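Local coordinates for actin depolymerization factor 2 (Plasmodium berghei, PDB 2XFA), which probably binds actin and promotes the disassembly of its filaments in the malaria parasite, at residues A77-P82 / A143-T148. Numbering follows the deposited sequence.
Sequences ADMPIP and AIILNT
Ile145, on the last turn of helix 137-146, reaches strand 73-81 with two separate methyl groups, each meeting a different residue, an example of how one branched side chain can join a helix to a sheet. The contact is wholly apolar, with no hydrogen bond between the segments. The tighter half pairs Ile145 CG2 with Ile81 CD1 at 3.3 Å, closer than usual van der Waals distance, and here the two side chains lie obliquely across each other. Ile145 CD1 makes the looser half, 4.1 Å from Met79 CE, the two side chains crossing at about a right angle. With CG2 anti to the backbone N (chi1 -60°) and the CG1 branch extended (chi2 174°), Ile145 holds its two methyls far enough apart for each to find its own partner.

At the end of the helix the polar bonds are local: Asn147, the first residue to leave helical geometry, still gives its backbone N to Ala143 O at 2.9 Å, and its ND2 adds a weak bond to that oxygen. A separate tie, the salt bridge from Thr148 OXT to Lys126 NZ, leads outside both segments.

Within the ADF/cofilin fold, a central mixed sheet flanked by helices, Met79 and Ile81 pair through their backbones with Arg91 and Arg89 of strand 89-97. Tyr93 of that strand touches Met79, Ile81 and Ile145 alike, while Leu56 and Ile59 of helix 56-65 also pack on Met79.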
loop_
_atom_site.group_PDB
_atom_site.type_symbol
_atom_site.label_atom_id
_atom_site.label_comp_id
_atom_site.label_asym_id
_atom_site.label_seq_id
_atom_site.Cartn_x
_atom_site.Cartn_y
_atom_site.Cartn_z
ATOM N N ALA A 77 0.828 -0.383 4.649
ATOM C CA ALA A 77 0.079 0.051 5.815
ATOM C C ALA A 77 0.342 -0.852 7.014
ATOM O O ALA A 77 0.297 -2.066 6.898
ATOM C CB ALA A 77 -1.389 0.034 5.513
ATOM N N ASP A 78 0.576 -0.244 8.169
ATOM C CA ASP A 78 0.681 -0.975 9.436
ATOM C C ASP A 78 -0.712 -1.076 10.054
ATOM O O ASP A 78 -1.167 -0.149 10.719
ATOM C CB ASP A 78 1.619 -0.227 10.368
ATOM C CG ASP A 78 2.329 -1.140 11.349
ATOM O OD1 ASP A 78 2.146 -2.378 11.278
ATOM O OD2 ASP A 78 3.083 -0.606 12.192
ATOM N N MET A 79 -1.399 -2.185 9.801
ATOM C CA MET A 79 -2.793 -2.343 10.204
ATOM C C MET A 79 -2.933 -2.860 11.629
ATOM O O MET A 79 -2.352 -3.882 11.974
ATOM C CB MET A 79 -3.494 -3.310 9.254
ATOM C CG MET A 79 -3.485 -2.850 7.813
ATOM S SD MET A 79 -4.293 -1.242 7.690
ATOM C CE MET A 79 -4.838 -1.290 5.985
ATOM N N PRO A 80 -3.719 -2.159 12.460
ATOM C CA PRO A 80 -3.958 -2.581 13.845
ATOM C C PRO A 80 -4.973 -3.709 13.886
ATOM O O PRO A 80 -6.171 -3.454 13.779
ATOM C CB PRO A 80 -4.554 -1.325 14.505
ATOM C CG PRO A 80 -4.479 -0.219 13.463
ATOM C CD PRO A 80 -4.407 -0.898 12.140
ATOM N N ILE A 81 -4.509 -4.940 14.057
ATOM C CA ILE A 81 -5.408 -6.077 13.944
ATOM C C ILE A 81 -5.420 -7.011 15.160
ATOM O O ILE A 81 -4.414 -7.641 15.500
ATOM C CB ILE A 81 -5.151 -6.861 12.654
ATOM C CG1 ILE A 81 -5.629 -6.048 11.457
ATOM C CG2 ILE A 81 -5.879 -8.189 12.687
ATOM C CD1 ILE A 81 -5.373 -6.726 10.152
ATOM N N PRO A 82 -6.580 -7.104 15.815
ATOM C CA PRO A 82 -6.711 -7.930 17.015
ATOM C C PRO A 82 -6.632 -9.415 16.682
ATOM O O PRO A 82 -7.222 -9.869 15.699
ATOM C CB PRO A 82 -8.106 -7.568 17.533
ATOM C CG PRO A 82 -8.852 -7.140 16.327
ATOM C CD PRO A 82 -7.850 -6.452 15.448
ATOM N N ALA A 143 -13.165 -6.466 3.968
ATOM C CA ALA A 143 -13.612 -7.840 3.759
ATOM C C ALA A 143 -12.417 -8.755 3.619
ATOM O O ALA A 143 -12.348 -9.799 4.242
ATOM C CB ALA A 143 -14.492 -7.930 2.514
ATOM N N ILE A 144 -11.459 -8.355 2.801
ATOM C CA ILE A 144 -10.252 -9.154 2.648
ATOM C C ILE A 144 -9.533 -9.296 3.983
ATOM O O ILE A 144 -9.285 -10.391 4.467
ATOM C CB ILE A 144 -9.316 -8.515 1.641
ATOM C CG1 ILE A 144 -9.821 -8.791 0.224
ATOM C CG2 ILE A 144 -7.916 -9.052 1.819
ATOM C CD1 ILE A 144 -9.195 -7.860 -0.824
ATOM N N ILE A 145 -9.210 -8.174 4.596
ATOM C CA ILE A 145 -8.511 -8.231 5.860
ATOM C C ILE A 145 -9.230 -9.152 6.860
ATOM O O ILE A 145 -8.599 -10.010 7.480
ATOM C CB ILE A 145 -8.260 -6.832 6.408
ATOM C CG1 ILE A 145 -7.401 -6.045 5.403
ATOM C CG2 ILE A 145 -7.576 -6.913 7.739
ATOM C CD1 ILE A 145 -7.195 -4.616 5.758
ATOM N N LEU A 146 -10.550 -9.020 6.971
ATOM C CA LEU A 146 -11.312 -9.777 7.968
ATOM C C LEU A 146 -11.508 -11.267 7.637
ATOM O O LEU A 146 -11.610 -12.082 8.548
ATOM C CB LEU A 146 -12.666 -9.121 8.254
ATOM C CG LEU A 146 -12.536 -7.682 8.758
ATOM C CD1 LEU A 146 -13.892 -7.082 9.151
ATOM C CD2 LEU A 146 -11.528 -7.603 9.912
ATOM N N ASN A 147 -11.573 -11.619 6.355
ATOM C CA ASN A 147 -11.653 -13.029 5.967
ATOM C C ASN A 147 -10.281 -13.681 5.919
ATOM O O ASN A 147 -10.014 -14.537 5.066
ATOM C CB ASN A 147 -12.349 -13.197 4.625
ATOM C CG ASN A 147 -13.837 -13.121 4.745
ATOM O OD1 ASN A 147 -14.454 -13.909 5.470
ATOM N ND2 ASN A 147 -14.436 -12.168 4.042
ATOM N N THR A 148 -9.418 -13.253 6.836
ATOM C CA THR A 148 -8.086 -13.825 6.993
ATOM C C THR A 148 -7.218 -13.465 5.805
ATOM O O THR A 148 -6.072 -13.063 5.987
ATOM C CB THR A 148 -8.131 -15.368 7.175
ATOM O OG1 THR A 148 -8.565 -15.688 8.506
ATOM C CG2 THR A 148 -6.756 -15.984 6.934
ATOM O OXT THR A 148 -7.645 -13.553 4.654
#